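Local coordinates for alpha-1,2-mannosidase (Bacteroides thetaiotaomicron, PDB 2WW2), which hydrolyses alpha-mannosidic linkages with inversion at the anomeric carbon, as a calcium-dependent glycoside hydrolase of family 92 from a human gut bacterium, at residues 333-338 with 525-530; 384-389 with 645-650. One frame throughout, in Å; residues are numbered along the deposited sequence. Where two conformers were deposited one is given.

Interaction 1 (333-338 with 525-530)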
ATOM      1  N   ASP A 333      24.380 -15.656  -1.340  1.00 10.17           N
ATOM      2  CA  ASP A 333      23.100 -16.377  -1.388  0.50  9.92           C
ATOM      3  C   ASP A 333      23.237 -17.797  -0.857  1.00 10.26           C
ATOM      4  O   ASP A 333      22.436 -18.256  -0.013  1.00 10.60           O
ATOM      5  CB  ASP A 333      22.579 -16.471  -2.822  0.50 10.23           C
ATOM      6  CG  ASP A 333      21.708 -15.294  -3.208  0.50  9.91           C
ATOM      7  OD1 ASP A 333      20.788 -14.926  -2.442  0.50 12.27           O
ATOM      8  OD2 ASP A 333      21.936 -14.754  -4.291  0.50 10.73           O
ATOM      9  N   THR A 334      24.231 -18.512  -1.364  1.00  8.95           N
ATOM     10  CA  THR A 334      24.263 -19.971  -1.174  1.00  8.97           C
ATOM     11  C   THR A 334      24.832 -20.460   0.177  1.00  8.24           C
ATOM     12  O   THR A 334      24.700 -21.622   0.495  1.00  7.85           O
ATOM     13  CB  THR A 334      24.992 -20.668  -2.347  1.00  8.59           C
ATOM     14  OG1 THR A 334      26.359 -20.221  -2.391  1.00  8.72           O
ATOM     15  CG2 THR A 334      24.283 -20.348  -3.681  1.00  8.64           C
ATOM     16  N   PHE A 335      25.455 -19.585   0.974  1.00  8.62           N
ATOM     17  CA  PHE A 335      25.958 -20.041   2.284  1.00  8.57           C
ATOM     18  C   PHE A 335      24.812 -20.386   3.236  1.00  8.91           C
ATOM     19  O   PHE A 335      24.990 -21.161   4.173  1.00  9.27           O
ATOM     20  CB  PHE A 335      26.864 -18.986   2.947  1.00  8.45           C
ATOM     21  CG  PHE A 335      26.115 -17.963   3.796  1.00  9.32           C
ATOM     22  CD1 PHE A 335      25.738 -18.259   5.098  1.00  9.80           C
ATOM     23  CD2 PHE A 335      25.848 -16.684   3.304  1.00 10.84           C
ATOM     24  CE1 PHE A 335      25.063 -17.305   5.889  1.00  9.90           C
ATOM     25  CE2 PHE A 335      25.191 -15.724   4.099  1.00 11.18           C
ATOM     26  CZ  PHE A 335      24.788 -16.049   5.381  1.00 11.62           C
ATOM     27  N   ARG A 336      23.653 -19.785   3.009  1.00  9.08           N
ATOM     28  CA  ARG A 336      22.547 -19.831   3.975  1.00  9.17           C
ATOM     29  C   ARG A 336      21.931 -21.228   4.098  1.00  9.36           C
ATOM     30  O   ARG A 336      21.629 -21.680   5.212  1.00 10.21           O
ATOM     31  CB  ARG A 336      21.458 -18.774   3.634  1.00  8.83           C
ATOM     32  CG  ARG A 336      22.007 -17.318   3.669  1.00  9.67           C
ATOM     33  CD  ARG A 336      21.134 -16.252   2.989  1.00 10.51           C
ATOM     34  NE  ARG A 336      21.956 -15.080   2.635  1.00 11.49           N
ATOM     35  CZ  ARG A 336      22.204 -14.054   3.451  1.00 12.19           C
ATOM     36  NH1 ARG A 336      21.692 -14.040   4.674  1.00  9.70           N
ATOM     37  NH2 ARG A 336      22.973 -13.042   3.049  1.00 10.43           N
ATOM     38  N   ALA A 337      21.724 -21.910   2.979  1.00  8.87           N
ATOM     39  CA  ALA A 337      21.063 -23.217   3.040  1.00  8.64           C
ATOM     40  C   ALA A 337      21.572 -24.216   2.003  1.00  8.23           C
ATOM     41  O   ALA A 337      21.550 -25.420   2.239  1.00  8.06           O
ATOM     42  CB  ALA A 337      19.532 -23.043   2.895  1.00  8.04           C
ATOM     43  N   VAL A 338      21.987 -23.726   0.839  1.00  7.97           N
ATOM     44  CA  VAL A 338      22.435 -24.618  -0.243  1.00  7.43           C
ATOM     45  C   VAL A 338      23.698 -25.403   0.183  1.00  7.53           C
ATOM     46  O   VAL A 338      23.739 -26.637   0.141  1.00  6.96           O
ATOM     47  CB  VAL A 338      22.694 -23.826  -1.575  1.00  7.64           C
ATOM     48  CG1 VAL A 338      23.454 -24.690  -2.575  1.00  7.75           C
ATOM     49  CG2 VAL A 338      21.353 -23.340  -2.196  1.00  8.67           C
ATOM     50  N   SER A 525      19.229  -9.650  10.664  1.00 10.27           N
ATOM     51  CA  SER A 525      20.435 -10.322  10.177  1.00 10.95           C
ATOM     52  C   SER A 525      21.467 -10.517  11.291  1.00 11.23           C
ATOM     53  O   SER A 525      22.589  -9.981  11.232  1.00 11.59           O
ATOM     54  CB  SER A 525      21.049  -9.551   8.992  1.00 10.97           C
ATOM     55  OG  SER A 525      22.056 -10.317   8.361  1.00 10.49           O
ATOM     56  N   VAL A 526      21.076 -11.286  12.308  1.00 10.64           N
ATOM     57  CA  VAL A 526      21.962 -11.590  13.429  1.00 11.58           C
ATOM     58  C   VAL A 526      21.763 -13.065  13.783  1.00 11.77           C
ATOM     59  O   VAL A 526      21.310 -13.401  14.869  1.00 13.12           O
ATOM     60  CB  VAL A 526      21.655 -10.695  14.657  1.00 11.25           C
ATOM     61  CG1 VAL A 526      22.768 -10.812  15.725  1.00 10.58           C
ATOM     62  CG2 VAL A 526      21.509  -9.231  14.220  1.00 11.13           C
ATOM     63  N   PHE A 527      22.090 -13.951  12.866  1.00 11.58           N
ATOM     64  CA  PHE A 527      21.785 -15.353  13.114  1.00 11.65           C
ATOM     65  C   PHE A 527      22.790 -16.067  14.013  1.00 10.56           C
ATOM     66  O   PHE A 527      22.507 -17.149  14.483  1.00  9.85           O
ATOM     67  CB  PHE A 527      21.546 -16.125  11.811  1.00 13.23           C
ATOM     68  CG  PHE A 527      22.125 -15.468  10.607  1.00 14.29           C
ATOM     69  CD1 PHE A 527      23.427 -15.746  10.219  1.00 17.41           C
ATOM     70  CD2 PHE A 527      21.375 -14.577   9.867  1.00 17.02           C
ATOM     71  CE1 PHE A 527      23.967 -15.140   9.106  1.00 17.27           C
ATOM     72  CE2 PHE A 527      21.920 -13.952   8.731  1.00 18.67           C
ATOM     73  CZ  PHE A 527      23.216 -14.247   8.363  1.00 15.04           C
ATOM     74  N   HIS A 528      23.949 -15.458  14.249  1.00  9.83           N
ATOM     75  CA  HIS A 528      24.889 -15.988  15.235  1.00  9.82           C
ATOM     76  C   HIS A 528      24.541 -15.549  16.665  1.00  9.59           C
ATOM     77  O   HIS A 528      25.158 -16.011  17.642  1.00  8.90           O
ATOM     78  CB  HIS A 528      26.332 -15.601  14.879  1.00  9.60           C
ATOM     79  CG  HIS A 528      26.586 -14.124  14.873  1.00 10.03           C
ATOM     80  ND1 HIS A 528      26.007 -13.266  13.960  1.00  9.68           N
ATOM     81  CD2 HIS A 528      27.389 -13.357  15.655  1.00  9.29           C
ATOM     82  CE1 HIS A 528      26.428 -12.032  14.188  1.00 10.45           C
ATOM     83  NE2 HIS A 528      27.262 -12.058  15.220  1.00  9.94           N
ATOM     84  N   ASP A 529      23.540 -14.679  16.809  1.00  9.36           N
ATOM     85  CA  ASP A 529      23.200 -14.174  18.145  1.00  9.13           C
ATOM     86  C   ASP A 529      21.733 -13.727  18.304  1.00  9.54           C
ATOM     87  O   ASP A 529      21.465 -12.581  18.646  1.00  9.67           O
ATOM     88  CB  ASP A 529      24.141 -13.015  18.510  1.00  9.10           C
ATOM     89  CG  ASP A 529      24.257 -12.801  20.012  1.00 10.06           C
ATOM     90  OD1 ASP A 529      23.639 -13.575  20.789  1.00  7.51           O
ATOM     91  OD2 ASP A 529      24.980 -11.861  20.420  1.00 11.15           O
ATOM     92  N   PRO A 530      20.773 -14.632  18.061  1.00  9.22           N
ATOM     93  CA  PRO A 530      19.382 -14.235  18.270  1.00  9.75           C
ATOM     94  C   PRO A 530      19.125 -13.702  19.692  1.00  9.94           C
ATOM     95  O   PRO A 530      18.338 -12.776  19.858  1.00  9.75           O
ATOM     96  CB  PRO A 530      18.609 -15.534  18.026  1.00  9.62           C
ATOM     97  CG  PRO A 530      19.480 -16.304  17.052  1.00 10.18           C
ATOM     98  CD  PRO A 530      20.897 -15.997  17.529  1.00  9.64           C
TER
HETATM   99  O   HOH W   1      22.227 -11.411   5.854  1.00 13.57           O

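Interaction 2 (384-389 with 645-650)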
ATOM      1  N   SER A 384      32.321 -16.681   1.876  1.00  8.50           N
ATOM      2  CA  SER A 384      33.301 -17.720   1.600  1.00  8.46           C
ATOM      3  C   SER A 384      33.730 -18.380   2.931  1.00  8.27           C
ATOM      4  O   SER A 384      33.941 -19.601   3.017  1.00  7.39           O
ATOM      5  CB  SER A 384      34.532 -17.119   0.924  1.00  7.79           C
ATOM      6  OG  SER A 384      35.048 -16.030   1.693  1.00 10.14           O
ATOM      7  N   VAL A 385      33.899 -17.548   3.952  1.00  8.08           N
ATOM      8  CA  VAL A 385      34.330 -18.031   5.259  1.00  8.18           C
ATOM      9  C   VAL A 385      33.305 -19.001   5.842  1.00  8.52           C
ATOM     10  O   VAL A 385      33.641 -20.042   6.424  1.00  9.21           O
ATOM     11  CB  VAL A 385      34.535 -16.837   6.209  1.00  8.23           C
ATOM     12  CG1 VAL A 385      34.808 -17.320   7.611  1.00  9.45           C
ATOM     13  CG2 VAL A 385      35.697 -15.949   5.668  1.00  7.97           C
ATOM     14  N   SER A 386      32.041 -18.674   5.666  1.00  8.74           N
ATOM     15  CA  SER A 386      30.979 -19.523   6.192  1.00  8.67           C
ATOM     16  C   SER A 386      31.028 -20.935   5.592  1.00  8.79           C
ATOM     17  O   SER A 386      30.897 -21.928   6.313  1.00  8.43           O
ATOM     18  CB  SER A 386      29.606 -18.885   5.933  1.00  8.95           C
ATOM     19  OG  SER A 386      28.572 -19.791   6.308  1.00 10.00           O
ATOM     20  N   LEU A 387      31.213 -21.040   4.280  1.00  8.60           N
ATOM     21  CA  LEU A 387      31.304 -22.368   3.653  1.00  8.36           C
ATOM     22  C   LEU A 387      32.433 -23.193   4.258  1.00  8.28           C
ATOM     23  O   LEU A 387      32.274 -24.375   4.551  1.00  7.72           O
ATOM     24  CB  LEU A 387      31.568 -22.245   2.152  1.00  8.63           C
ATOM     25  CG  LEU A 387      30.322 -22.187   1.261  1.00  8.99           C
ATOM     26  CD1 LEU A 387      29.519 -20.907   1.547  1.00  5.53           C
ATOM     27  CD2 LEU A 387      30.773 -22.245  -0.213  1.00 11.06           C
ATOM     28  N   LEU A 388      33.585 -22.566   4.437  1.00  7.44           N
ATOM     29  CA  LEU A 388      34.711 -23.276   5.025  1.00  7.47           C
ATOM     30  C   LEU A 388      34.431 -23.689   6.474  1.00  7.27           C
ATOM     31  O   LEU A 388      34.698 -24.821   6.879  1.00  6.58           O
ATOM     32  CB  LEU A 388      35.988 -22.417   4.955  1.00  7.38           C
ATOM     33  CG  LEU A 388      36.556 -22.069   3.565  1.00  7.74           C
ATOM     34  CD1 LEU A 388      37.829 -21.196   3.705  1.00  6.78           C
ATOM     35  CD2 LEU A 388      36.898 -23.348   2.828  1.00  9.19           C
ATOM     36  N   VAL A 389      33.922 -22.757   7.271  1.00  7.54           N
ATOM     37  CA  VAL A 389      33.780 -23.031   8.716  1.00  7.11           C
ATOM     38  C   VAL A 389      32.590 -23.957   9.009  1.00  7.46           C
ATOM     39  O   VAL A 389      32.673 -24.869   9.848  1.00  6.79           O
ATOM     40  CB  VAL A 389      33.658 -21.725   9.505  1.00  7.33           C
ATOM     41  CG1 VAL A 389      33.341 -22.029  10.980  1.00  6.79           C
ATOM     42  CG2 VAL A 389      34.975 -20.917   9.358  1.00  4.77           C
ATOM     43  N   VAL A 645      19.866 -22.333  10.698  1.00  9.15           N
ATOM     44  CA  VAL A 645      19.793 -20.890  10.974  1.00  9.49           C
ATOM     45  C   VAL A 645      21.171 -20.207  10.962  1.00  9.36           C
ATOM     46  O   VAL A 645      21.328 -19.114  10.414  1.00  9.81           O
ATOM     47  CB  VAL A 645      19.084 -20.657  12.319  1.00  9.88           C
ATOM     48  CG1 VAL A 645      19.188 -19.176  12.753  1.00  9.65           C
ATOM     49  CG2 VAL A 645      17.604 -21.089  12.197  1.00  7.67           C
ATOM     50  N   CYS A 646      22.177 -20.856  11.548  1.00  8.87           N
ATOM     51  CA  CYS A 646      23.489 -20.238  11.657  1.00  8.84           C
ATOM     52  C   CYS A 646      24.589 -21.174  11.162  1.00  8.83           C
ATOM     53  O   CYS A 646      25.192 -21.924  11.965  1.00  9.44           O
ATOM     54  CB  CYS A 646      23.768 -19.842  13.113  1.00  8.74           C
ATOM     55  SG  CYS A 646      25.276 -18.905  13.354  1.00 10.53           S
ATOM     56  N   PRO A 647      24.876 -21.132   9.847  1.00  7.94           N
ATOM     57  CA  PRO A 647      25.957 -21.981   9.368  1.00  7.51           C
ATOM     58  C   PRO A 647      27.219 -21.614  10.115  1.00  7.68           C
ATOM     59  O   PRO A 647      27.455 -20.425  10.412  1.00  8.22           O
ATOM     60  CB  PRO A 647      26.056 -21.638   7.867  1.00  6.89           C
ATOM     61  CG  PRO A 647      24.597 -21.253   7.498  1.00  6.94           C
ATOM     62  CD  PRO A 647      24.146 -20.467   8.750  1.00  7.67           C
ATOM     63  N   GLY A 648      28.027 -22.617  10.429  1.00  7.57           N
ATOM     64  CA  GLY A 648      29.215 -22.381  11.250  1.00  7.12           C
ATOM     65  C   GLY A 648      28.939 -22.909  12.644  1.00  7.57           C
ATOM     66  O   GLY A 648      29.857 -23.192  13.397  1.00  7.53           O
ATOM     67  N   MET A 649      27.660 -23.047  12.974  1.00  8.02           N
ATOM     68  CA  MET A 649      27.240 -23.759  14.187  1.00  8.92           C
ATOM     69  C   MET A 649      26.526 -25.026  13.731  1.00  8.79           C
ATOM     70  O   MET A 649      25.504 -24.941  13.050  1.00  9.37           O
ATOM     71  CB  MET A 649      26.278 -22.902  15.019  1.00  9.50           C
ATOM     72  CG  MET A 649      25.711 -23.580  16.267  1.00  9.36           C
ATOM     73  SD  MET A 649      26.956 -24.105  17.468  1.00 12.96           S
ATOM     74  CE  MET A 649      27.978 -22.638  17.650  1.00 10.36           C
ATOM     75  N   PRO A 650      27.054 -26.204  14.101  1.00  9.04           N
ATOM     76  CA  PRO A 650      26.497 -27.437  13.531  1.00  9.51           C
ATOM     77  C   PRO A 650      25.172 -27.855  14.200  1.00 10.44           C
ATOM     78  O   PRO A 650      25.106 -28.887  14.883  1.00 11.20           O
ATOM     79  CB  PRO A 650      27.625 -28.466  13.742  1.00  9.52           C
ATOM     80  CG  PRO A 650      28.403 -27.949  14.947  1.00  9.03           C
ATOM     81  CD  PRO A 650      28.329 -26.427  14.815  1.00  8.79           C
TER

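Interaction 1 (333-338 with 525-530)
Phe335 and Phe527 reach for each other from opposite directions, and CZ of Phe527 comes to the edge of the Phe335 ring, near its plane, 3.8 Å from Phe335 CZ, while Phe335 approaches the Phe527 ring obliquely. Arg336 comes across Phe527 at about a right angle, its NH1 4.0 Å from Phe527 CZ and the guanidinium plane turned 84° from the ring. Its chain runs extended from CG to NE (chi2 164°, chi3 -158°), which carries NH1 out to Phe527. A water completes the bridge: it accepts from Arg336 NH1 at 2.9 Å and donates to Ser525 OG at 2.7 Å, sitting at the guanidinium edge and in the plane of the Phe527 ring. Behind this, Phe335 CE2 lies 3.4 Å above the centre of the guanidinium face. Arg336 is fixed further by a salt bridge from NH2 to Glu450 OE2, a hydrogen bond from NE to Trp332 O and a cation-pi contact with Trp332. Phe527, in the type I turn from Val526 to Asp529, also meets Tyr453 edge to face. With the Phe527 ring cut back to an alanine, Phe335 CZ and the Tyr453 ring are likely to lose their aromatic neighbour, and a gap would probably open beside Arg336 NH1. The contact is buried core packing between helix-connecting segments of the (α/α)6 barrel typical of the GH92 catalytic domain.

Interaction 2 (384-389 with 645-650)
Val389, on the helix 383-393, passes close to Gly648 in a type II turn from Cys646 to Met649, their CA atoms 5.3 Å apart. The helix belongs to the (α/α)6 barrel of the catalytic domain, and the turn sits in the connection between the short strands 642-643 and 651-654. Met649 N bonds to Cys646 O at 2.9 Å and closes the turn. Gly648 takes its third position with a positive phi of 105°, where a CB would run into the carbonyl O of Pro647 and also sit 3.9 Å from Val389 CG1. No hydrogen bond joins the two segments directly; van der Waals contact does the work, one helical turn providing both touching side chains. Ser386 holds its OG anti to the backbone N (chi1 173°), which carries the oxygen to the Pro647 ring, 3.5 Å from CB. That hydroxyl is not left with carbon alone: it hydrogen-bonds to Tyr453 OH, and the same phenol oxygen bonds to Pro647 O, so one tyrosine from helix 444-465 ties helix and turn together. Both backbone polar atoms of Gly648 are hydrogen-bonded, N to Asp390 OD1, from the residue following Val389 in the helix, and O to Arg460 NH2. Val389 CG1, the branch anti to the backbone N, lies 4.1 Å from Gly648 CA.

Overall arrangement
Both contacts are buried in the catalytic domain, their centres about 8 Å apart, and neither is a surface contact. They pack directly: Phe335 CD1 lies 3.4 Å from Ser386 OG, and Phe335 O is 3.3 Å from Pro647 CG, so segment 333-338 touches both halves of interaction 2. Phe527 O also packs against Cys646 CB. Tyr453 is common to the two, its ring serving interaction 1 and its hydroxyl interaction 2. Their chemistry differs: interaction 1 joins a segment that begins in a short helix to an irregular loop through aromatic rings, an arginine and a bridging water, whereas interaction 2 sets a helix against a glycine-containing turn through a serine hydroxyl, a proline ring and a valine methyl.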